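Local coordinates for peroxisomal membrane protein LPX1 (Saccharomyces cerevisiae, PDB 2Y6U) that hydrolyses acyl esters as a peroxisomal lipase of the alpha/beta hydrolase family, with acyl esterase, triacylglycerol lipase and phospholipase A activity, at the interface of chains A and B. Sequence-based numbering; all coordinates share one arbitrary frame. Chains: chain A/B, Peroxisomal membrane protein LPX1.

The four contacts are patches of one two-fold interface in the dimer of this alpha/beta hydrolase, each with a twin, chains exchanged. Contacts 1 and 2 both use helix 360-378, from chain B in the first and chain A in the second, and contact 3 uses strand 379-380 of chain B. Contacts 1 and 3 are neighbours, with C-alpha centres about 17 Å apart, whereas contacts 2 and 3 lie about 54 Å apart. Contact 4, about 21 Å from contact 2 and 30 Å from contact 1, lacks the C-terminal segment. This fits a C-terminal helix that takes part in dimer contacts but is dispensable for dimerization.

Contact 1: the interface of chains A and B. Residues chain A 108-110, 260-261, 264; chain B 367, 371.
B:Phe367 pushes its ring against A:Ala260 and the A:Leu108-A:Gly109 backbone, burying the most surface here. Its CG stands anti to the backbone N (chi1 176°), which carries the ring away from the helix and into chain A. The methyl of A:Ala260 meets the ring edge in plane, with CB 3.6 Å from CE2 of B:Phe367. The carbonyl O of A:Leu108 comes in from off the ring plane, 3.4 Å from CD1, while the carbonyl carbon of A:Gly109 lies at the edge in plane. The amide of A:Gln261 crosses the ring obliquely, the two planes 36° apart. Its NE2 donates a nearly straight bond of 3.3 Å to A:Gly109 O, which should limit rotation of the amide.

One helical turn on, B:Phe371 turns a face to the same alanine: CB of A:Ala260 sits 3.9 Å above the ring plane, towards the rim. A small residue suits a place touched by two rings. A:Leu264 reaches tip to tip towards B:Phe367, its CD1 4.0 Å from CZ, while CD2 runs alongside B:Phe371 at 3.8 Å from CE1. An alanine in place of A:Leu264 would probably open a gap in front of the B:Phe367 tip and leave the B:Phe371 edge without its aliphatic neighbour. No polar bond crosses this patch, where the C-terminal helix 360-378 of chain B rests on helix 259-264 and the 108-110 loop of chain A.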
loop_
_atom_site.group_PDB
_atom_site.type_symbol
_atom_site.label_atom_id
_atom_site.label_comp_id
_atom_site.label_asym_id
_atom_site.label_seq_id
_atom_site.Cartn_x
_atom_site.Cartn_y
_atom_site.Cartn_z
ATOM N N LEU A 108 -13.572 15.237 9.405
ATOM C CA LEU A 108 -13.570 13.829 9.803
ATOM C C LEU A 108 -14.995 13.219 9.802
ATOM O O LEU A 108 -15.941 13.857 10.121
ATOM C CB LEU A 108 -12.948 13.677 11.173
ATOM C CG LEU A 108 -11.466 14.030 11.341
ATOM C CD1 LEU A 108 -11.133 14.111 12.868
ATOM C CD2 LEU A 108 -10.566 13.114 10.465
ATOM N N GLY A 109 -15.119 12.009 9.264
ATOM C CA GLY A 109 -16.360 11.205 9.339
ATOM C C GLY A 109 -16.311 10.132 10.434
ATOM O O GLY A 109 -15.509 10.204 11.402
ATOM N N THR A 110 -17.257 9.196 10.381
ATOM C CA THR A 110 -17.433 8.191 11.444
ATOM C C THR A 110 -16.570 6.933 11.208
ATOM O O THR A 110 -16.365 6.137 12.123
ATOM C CB THR A 110 -18.859 7.792 11.564
ATOM O OG1 THR A 110 -19.294 7.294 10.291
ATOM C CG2 THR A 110 -19.693 9.067 11.940
ATOM N N ALA A 260 -15.848 12.086 20.444
ATOM C CA ALA A 260 -16.456 11.204 19.419
ATOM C C ALA A 260 -15.430 10.403 18.661
ATOM O O ALA A 260 -15.616 9.195 18.398
ATOM C CB ALA A 260 -17.335 12.032 18.464
ATOM N N GLN A 261 -14.299 11.046 18.314
ATOM C CA GLN A 261 -13.205 10.361 17.540
ATOM C C GLN A 261 -12.504 9.302 18.385
ATOM O O GLN A 261 -12.188 8.217 17.887
ATOM C CB GLN A 261 -12.235 11.377 16.951
ATOM C CG GLN A 261 -12.878 12.216 15.854
ATOM C CD GLN A 261 -13.287 11.392 14.662
ATOM O OE1 GLN A 261 -12.712 10.368 14.415
ATOM N NE2 GLN A 261 -14.269 11.852 13.918
ATOM N N LEU A 264 -14.921 6.362 18.459
ATOM C CA LEU A 264 -14.869 5.696 17.171
ATOM C C LEU A 264 -13.662 4.784 16.953
ATOM O O LEU A 264 -13.698 3.913 16.056
ATOM C CB LEU A 264 -14.895 6.754 16.036
ATOM C CG LEU A 264 -16.177 7.506 15.815
ATOM C CD1 LEU A 264 -16.054 8.729 14.903
ATOM C CD2 LEU A 264 -17.296 6.542 15.335
ATOM N N PHE B 367 -21.794 16.118 11.537
ATOM C CA PHE B 367 -21.021 15.077 12.152
ATOM C C PHE B 367 -21.729 14.518 13.358
ATOM O O PHE B 367 -21.754 13.301 13.557
ATOM C CB PHE B 367 -19.631 15.536 12.609
ATOM C CG PHE B 367 -18.918 14.503 13.301
ATOM C CD1 PHE B 367 -18.269 13.477 12.574
ATOM C CD2 PHE B 367 -18.931 14.436 14.681
ATOM C CE1 PHE B 367 -17.620 12.494 13.237
ATOM C CE2 PHE B 367 -18.289 13.439 15.335
ATOM C CZ PHE B 367 -17.642 12.430 14.610
ATOM N N PHE B 371 -22.571 10.676 13.816
ATOM C CA PHE B 371 -22.076 9.921 14.945
ATOM C C PHE B 371 -23.228 9.299 15.720
ATOM O O PHE B 371 -23.152 8.127 16.051
ATOM C CB PHE B 371 -21.258 10.750 15.898
ATOM C CG PHE B 371 -20.771 9.980 17.076
ATOM C CD1 PHE B 371 -19.639 9.192 16.972
ATOM C CD2 PHE B 371 -21.432 10.040 18.301
ATOM C CE1 PHE B 371 -19.181 8.518 18.046
ATOM C CE2 PHE B 371 -20.973 9.328 19.401
ATOM C CZ PHE B 371 -19.867 8.546 19.269
#

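Contact 2: the interface of chains A and B. Residues chain A 132, 135, 355-356, 363; chain B 28-29.
A:Arg363 and B:Asp29 meet tip to tip in a two-pronged salt bridge between two copies of the alpha/beta hydrolase. The guanidinium grips end-on, giving one nitrogen to each carboxylate oxygen. NH2 donates to OD1 of B:Asp29 over 2.8 Å, using the syn lone pair of that oxygen, and NH1 donates to OD2 over 3.0 Å in a straighter bond, 167° at the hydrogen. The grip is twisted, for the guanidinium and carboxylate planes stand 46° apart: OD2 lies in the guanidinium plane, whereas OD1 is tilted from it. An arginine chain extended from CG to NE gives helix 360-378 the reach to span to the loop of the other chain. A leucine in place of A:Arg363 would probably leave the B:Asp29 carboxylate without its charged mate and remove the clasp on this end of the helix.

The apolar contacts gather round B:Thr28, which buries the most surface here. Its methyl CG2 points at the imidazole of A:His135, 3.8 Å from CD2, and the two side chains cross at about a right angle. A:Ile132 also crosses the threonine at a right angle, with CG2 3.9 Å from CB of B:Thr28. A short beta-branched residue can offer a methyl to such neighbours without a long reach. A:Pro356 borders the hydroxyl side, but it is poorly ordered and its detailed contacts are doubtful.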
loop_
_atom_site.group_PDB
_atom_site.type_symbol
_atom_site.label_atom_id
_atom_site.label_comp_id
_atom_site.label_asym_id
_atom_site.label_seq_id
_atom_site.Cartn_x
_atom_site.Cartn_y
_atom_site.Cartn_z
ATOM N N ILE A 132 18.528 9.194 -0.684
ATOM C CA ILE A 132 19.772 8.490 -0.938
ATOM C C ILE A 132 20.753 8.793 0.224
ATOM O O ILE A 132 21.695 8.044 0.503
ATOM C CB ILE A 132 20.230 8.939 -2.330
ATOM C CG1 ILE A 132 19.144 8.514 -3.360
ATOM C CG2 ILE A 132 21.634 8.469 -2.680
ATOM C CD1 ILE A 132 17.761 9.240 -3.146
ATOM N N HIS A 135 20.878 6.171 3.603
ATOM C CA HIS A 135 21.624 4.897 3.418
ATOM C C HIS A 135 23.070 4.863 4.027
ATOM O O HIS A 135 23.830 5.818 3.844
ATOM C CB HIS A 135 21.723 4.611 1.892
ATOM C CG HIS A 135 22.338 3.280 1.548
ATOM N ND1 HIS A 135 21.632 2.094 1.628
ATOM C CD2 HIS A 135 23.585 2.949 1.126
ATOM C CE1 HIS A 135 22.425 1.088 1.290
ATOM N NE2 HIS A 135 23.616 1.580 0.972
ATOM N N ILE A 355 28.011 5.505 -2.237
ATOM C CA ILE A 355 27.118 5.905 -3.344
ATOM C C ILE A 355 27.848 5.544 -4.642
ATOM O O ILE A 355 28.883 6.131 -4.960
ATOM C CB ILE A 355 26.744 7.437 -3.319
ATOM C CG1 ILE A 355 25.844 7.758 -2.115
ATOM C CG2 ILE A 355 26.052 7.871 -4.627
ATOM C CD1 ILE A 355 25.516 9.238 -1.951
ATOM N N PRO A 356 27.321 4.555 -5.384
ATOM C CA PRO A 356 28.029 4.010 -6.528
ATOM C C PRO A 356 28.194 5.013 -7.652
ATOM O O PRO A 356 27.240 5.661 -8.088
ATOM C CB PRO A 356 27.159 2.828 -6.965
ATOM C CG PRO A 356 25.834 3.141 -6.473
ATOM C CD PRO A 356 26.009 3.916 -5.211
ATOM N N ARG A 363 27.403 -0.554 -15.382
ATOM C CA ARG A 363 26.102 -1.101 -14.961
ATOM C C ARG A 363 25.662 -2.268 -15.831
ATOM O O ARG A 363 25.123 -3.234 -15.308
ATOM C CB ARG A 363 25.079 0.001 -14.844
ATOM C CG ARG A 363 25.408 0.935 -13.713
ATOM C CD ARG A 363 24.588 2.233 -13.795
ATOM N NE ARG A 363 24.579 3.007 -12.558
ATOM C CZ ARG A 363 23.868 2.733 -11.467
ATOM N NH1 ARG A 363 22.998 1.757 -11.470
ATOM N NH2 ARG A 363 23.989 3.485 -10.399
ATOM N N THR B 28 21.232 2.463 -3.681
ATOM C CA THR B 28 20.927 3.869 -3.864
ATOM C C THR B 28 20.273 4.294 -5.155
ATOM O O THR B 28 19.950 5.474 -5.304
ATOM C CB THR B 28 22.131 4.705 -3.687
ATOM O OG1 THR B 28 23.127 4.330 -4.662
ATOM C CG2 THR B 28 22.661 4.529 -2.219
ATOM N N ASP B 29 20.062 3.360 -6.089
ATOM C CA ASP B 29 19.341 3.686 -7.342
ATOM C C ASP B 29 17.882 3.961 -7.046
ATOM O O ASP B 29 17.343 3.381 -6.133
ATOM C CB ASP B 29 19.384 2.511 -8.268
ATOM C CG ASP B 29 20.823 2.302 -8.873
ATOM O OD1 ASP B 29 21.683 3.233 -8.908
ATOM O OD2 ASP B 29 21.072 1.159 -9.279
#

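Contact 3: the interface of chains A and B. Residues chain A 181, 192-194, 197; chain B 379-381.
B:Val380 donates its backbone N-H to A:Ile192 O over 2.9 Å, joining strands 379-380 and 192-193 in a short parallel beta bridge between the chains. A second backbone bond runs back from A:Glu194 N to B:Val380 O, 3.2 Å long. That donor belongs to the first residue of helix 194-202, so the carbonyl meets the helix's N-terminal end, where the dipole is likely to favour it.

The tight side is built round B:Leu379. Its CD2 presses against the aliphatic stem of A:Glu194, 3.2 Å from CB and 3.5 Å from CG. The torsions of the leucine lie off the staggered positions (chi1 -149°, chi2 150°), which may mean strain or an imprecise fit, so that short contact should not be pressed. Its other methyl, CD1, lies over one face of A:Tyr197, towards the rim and 4.2 Å from CD2. Branched leucine suits the place because its two methyls serve two neighbours at once.

The other side is looser. B:Val380 turns CG1 to A:Gly181, 3.9 Å from CA, a backbone surface with no side chain to obstruct it. OE1 of A:Glu194 rests beside the backbone of B:Lys381, 3.2 Å from CA, but the lysine chain extends away and its NZ stays 6.7 Å from OE1.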
loop_
_atom_site.group_PDB
_atom_site.type_symbol
_atom_site.label_atom_id
_atom_site.label_comp_id
_atom_site.label_asym_id
_atom_site.label_seq_id
_atom_site.Cartn_x
_atom_site.Cartn_y
_atom_site.Cartn_z
ATOM N N GLY A 181 -28.766 -5.687 20.443
ATOM C CA GLY A 181 -27.904 -6.225 19.358
ATOM C C GLY A 181 -28.683 -6.096 18.042
ATOM O O GLY A 181 -29.789 -6.649 17.909
ATOM N N ILE A 192 -19.905 -2.458 19.195
ATOM C CA ILE A 192 -19.247 -2.228 20.444
ATOM C C ILE A 192 -20.261 -2.609 21.546
ATOM O O ILE A 192 -21.417 -2.292 21.397
ATOM C CB ILE A 192 -18.802 -0.762 20.635
ATOM C CG1 ILE A 192 -17.910 -0.669 21.867
ATOM C CG2 ILE A 192 -20.015 0.190 20.776
ATOM C CD1 ILE A 192 -17.102 0.674 22.074
ATOM N N PRO A 193 -19.813 -3.271 22.640
ATOM C CA PRO A 193 -20.784 -3.541 23.713
ATOM C C PRO A 193 -21.092 -2.247 24.465
ATOM O O PRO A 193 -20.204 -1.424 24.660
ATOM C CB PRO A 193 -20.089 -4.602 24.619
ATOM C CG PRO A 193 -18.864 -4.899 24.107
ATOM C CD PRO A 193 -18.576 -4.064 22.804
ATOM N N GLU A 194 -22.340 -2.075 24.836
ATOM C CA GLU A 194 -22.829 -0.890 25.522
ATOM C C GLU A 194 -22.048 -0.569 26.780
ATOM O O GLU A 194 -21.668 0.595 26.991
ATOM C CB GLU A 194 -24.307 -1.049 25.839
ATOM C CG GLU A 194 -24.957 0.152 26.515
ATOM C CD GLU A 194 -26.462 0.018 26.668
ATOM O OE1 GLU A 194 -27.054 -1.069 26.393
ATOM O OE2 GLU A 194 -27.061 1.034 27.085
ATOM N N TYR A 197 -18.762 1.013 25.839
ATOM C CA TYR A 197 -18.990 2.383 25.325
ATOM C C TYR A 197 -19.162 3.403 26.462
ATOM O O TYR A 197 -18.508 4.445 26.495
ATOM C CB TYR A 197 -20.254 2.421 24.464
ATOM C CG TYR A 197 -20.555 3.798 23.894
ATOM C CD1 TYR A 197 -19.956 4.218 22.689
ATOM C CD2 TYR A 197 -21.416 4.690 24.554
ATOM C CE1 TYR A 197 -20.231 5.469 22.140
ATOM C CE2 TYR A 197 -21.686 5.952 24.020
ATOM C CZ TYR A 197 -21.053 6.336 22.792
ATOM O OH TYR A 197 -21.303 7.588 22.246
ATOM N N LEU B 379 -23.952 -0.015 18.652
ATOM C CA LEU B 379 -24.007 -0.332 20.050
ATOM C C LEU B 379 -24.810 -1.638 20.211
ATOM O O LEU B 379 -25.898 -1.772 19.662
ATOM C CB LEU B 379 -24.645 0.830 20.782
ATOM C CG LEU B 379 -24.211 1.110 22.195
ATOM C CD1 LEU B 379 -24.355 2.576 22.457
ATOM C CD2 LEU B 379 -25.193 0.323 23.055
ATOM N N VAL B 380 -24.225 -2.623 20.905
ATOM C CA VAL B 380 -24.908 -3.889 21.181
ATOM C C VAL B 380 -25.459 -3.739 22.603
ATOM O O VAL B 380 -24.701 -3.750 23.579
ATOM C CB VAL B 380 -23.940 -5.102 21.015
ATOM C CG1 VAL B 380 -24.596 -6.425 21.492
ATOM C CG2 VAL B 380 -23.460 -5.204 19.539
ATOM N N LYS B 381 -26.778 -3.601 22.713
ATOM C CA LYS B 381 -27.426 -3.180 23.987
ATOM C C LYS B 381 -27.526 -4.240 25.097
ATOM O O LYS B 381 -27.086 -5.388 24.950
ATOM C CB LYS B 381 -28.818 -2.605 23.699
ATOM C CG LYS B 381 -28.785 -1.309 22.882
ATOM C CD LYS B 381 -30.082 -0.473 23.037
ATOM C CE LYS B 381 -30.154 0.698 22.035
ATOM N NZ LYS B 381 -31.533 1.268 22.031
#

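Contact 4: the interface of chains A and B. Residues chain A 156-160; chain B 18, 116, 119, 275.
B:Arg119 reaches across to the backbone of A:Leu157 and buries the most surface here. Its chain bends at chi3 (-91°), which brings the guanidinium round to the end of helix 146-157. There NH1 donates to A:Leu157 O over 2.9 Å, approaching from above the carbonyl plane instead of along a lone pair. The same nitrogen meets water 1, which also contacts A:Val156 O, so the arginine serves two carbonyls of the last helical turn. A cation is well placed there, since a helix C-terminus would tend to attract positive charge. B:Asp116 steadies the group from its edge: its OD1 accepts NH2 in the guanidinium plane, a 2.7 Å salt bridge within chain B, on the anti lone pair, and water 2 links that oxygen to ND2 of A:Asn160.

B:Pro18 lays its ring against A:Gln158 and A:Asn160, with CD 3.7 Å from the amide carbon CD of A:Gln158 and CG 3.9 Å from CB of A:Asn160. OE1 of A:Gln158 accepts the backbone N-H of A:Asn160 at 2.9 Å, on an in-plane lone pair, which fixes the rotation of the amide.

In the fold, helix 114-125 and an N-terminal loop of chain B meet the C-terminal end of the chain A helix that follows the nucleophile elbow.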
loop_
_atom_site.group_PDB
_atom_site.type_symbol
_atom_site.label_atom_id
_atom_site.label_comp_id
_atom_site.label_asym_id
_atom_site.label_seq_id
_atom_site.Cartn_x
_atom_site.Cartn_y
_atom_site.Cartn_z
ATOM N N VAL A 156 2.735 -5.441 6.218
ATOM C CA VAL A 156 1.937 -6.159 5.290
ATOM C C VAL A 156 1.835 -5.436 3.955
ATOM O O VAL A 156 1.954 -6.032 2.866
ATOM C CB VAL A 156 0.515 -6.489 5.873
ATOM C CG1 VAL A 156 -0.389 -7.041 4.734
ATOM C CG2 VAL A 156 0.649 -7.551 7.100
ATOM N N LEU A 157 1.579 -4.138 4.032
ATOM C CA LEU A 157 1.324 -3.369 2.857
ATOM C C LEU A 157 2.638 -2.942 2.128
ATOM O O LEU A 157 2.578 -2.560 0.987
ATOM C CB LEU A 157 0.593 -2.062 3.232
ATOM C CG LEU A 157 -0.848 -2.356 3.754
ATOM C CD1 LEU A 157 -1.464 -1.007 4.242
ATOM C CD2 LEU A 157 -1.702 -3.044 2.630
ATOM N N GLN A 158 3.746 -2.946 2.847
ATOM C CA GLN A 158 5.051 -2.481 2.303
ATOM C C GLN A 158 6.162 -3.227 3.123
ATOM O O GLN A 158 6.698 -2.694 4.077
ATOM C CB GLN A 158 5.133 -1.004 2.489
ATOM C CG GLN A 158 6.547 -0.349 2.038
ATOM C CD GLN A 158 7.098 -0.955 0.817
ATOM O OE1 GLN A 158 7.693 -2.043 0.872
ATOM N NE2 GLN A 158 6.895 -0.289 -0.342
ATOM N N PRO A 159 6.483 -4.435 2.755
ATOM C CA PRO A 159 7.335 -5.205 3.559
ATOM C C PRO A 159 8.841 -4.884 3.364
ATOM O O PRO A 159 9.722 -5.573 3.925
ATOM C CB PRO A 159 7.014 -6.656 3.066
ATOM C CG PRO A 159 6.758 -6.522 1.673
ATOM C CD PRO A 159 5.944 -5.248 1.661
ATOM N N ASN A 160 9.174 -3.810 2.669
ATOM C CA ASN A 160 10.580 -3.530 2.420
ATOM C C ASN A 160 11.060 -2.327 3.215
ATOM O O ASN A 160 12.145 -1.845 3.004
ATOM C CB ASN A 160 10.719 -3.311 0.936
ATOM C CG ASN A 160 10.231 -4.452 0.152
ATOM O OD1 ASN A 160 10.803 -5.540 0.254
ATOM N ND2 ASN A 160 9.149 -4.246 -0.701
ATOM N N PRO B 18 10.004 1.824 -0.661
ATOM C CA PRO B 18 11.022 0.871 -1.070
ATOM C C PRO B 18 10.457 -0.275 -1.852
ATOM O O PRO B 18 9.254 -0.328 -2.070
ATOM C CB PRO B 18 11.648 0.406 0.258
ATOM C CG PRO B 18 10.539 0.543 1.234
ATOM C CD PRO B 18 9.683 1.711 0.750
ATOM N N ASP B 116 5.362 -4.927 -6.059
ATOM C CA ASP B 116 6.049 -3.595 -6.200
ATOM C C ASP B 116 5.450 -2.857 -7.417
ATOM O O ASP B 116 5.153 -1.657 -7.345
ATOM C CB ASP B 116 7.534 -3.735 -6.420
ATOM C CG ASP B 116 8.288 -4.281 -5.225
ATOM O OD1 ASP B 116 7.723 -4.579 -4.143
ATOM O OD2 ASP B 116 9.552 -4.521 -5.405
ATOM N N ARG B 119 2.168 -1.494 -6.428
ATOM C CA ARG B 119 2.413 -0.252 -5.728
ATOM C C ARG B 119 2.702 0.973 -6.679
ATOM O O ARG B 119 2.309 2.127 -6.355
ATOM C CB ARG B 119 3.499 -0.378 -4.608
ATOM C CG ARG B 119 3.087 -1.246 -3.411
ATOM C CD ARG B 119 3.929 -1.238 -2.099
ATOM N NE ARG B 119 4.853 -2.316 -2.360
ATOM C CZ ARG B 119 4.752 -3.559 -1.981
ATOM N NH1 ARG B 119 3.850 -4.003 -1.242
ATOM N NH2 ARG B 119 5.578 -4.395 -2.487
ATOM N N PHE B 275 1.293 -14.302 -1.514
ATOM C CA PHE B 275 0.662 -13.138 -0.856
ATOM C C PHE B 275 -0.639 -12.730 -1.558
ATOM O O PHE B 275 -1.679 -12.565 -0.949
ATOM C CB PHE B 275 1.624 -11.968 -0.830
ATOM C CG PHE B 275 0.982 -10.706 -0.210
ATOM C CD1 PHE B 275 0.925 -10.559 1.146
ATOM C CD2 PHE B 275 0.339 -9.818 -0.988
ATOM C CE1 PHE B 275 0.316 -9.410 1.709
ATOM C CE2 PHE B 275 -0.236 -8.673 -0.433
ATOM C CZ PHE B 275 -0.237 -8.487 0.900
HETATM O O HOH W 1 2.685 -6.063 0.093
HETATM O O HOH W 2 8.043 -6.356 -2.144
#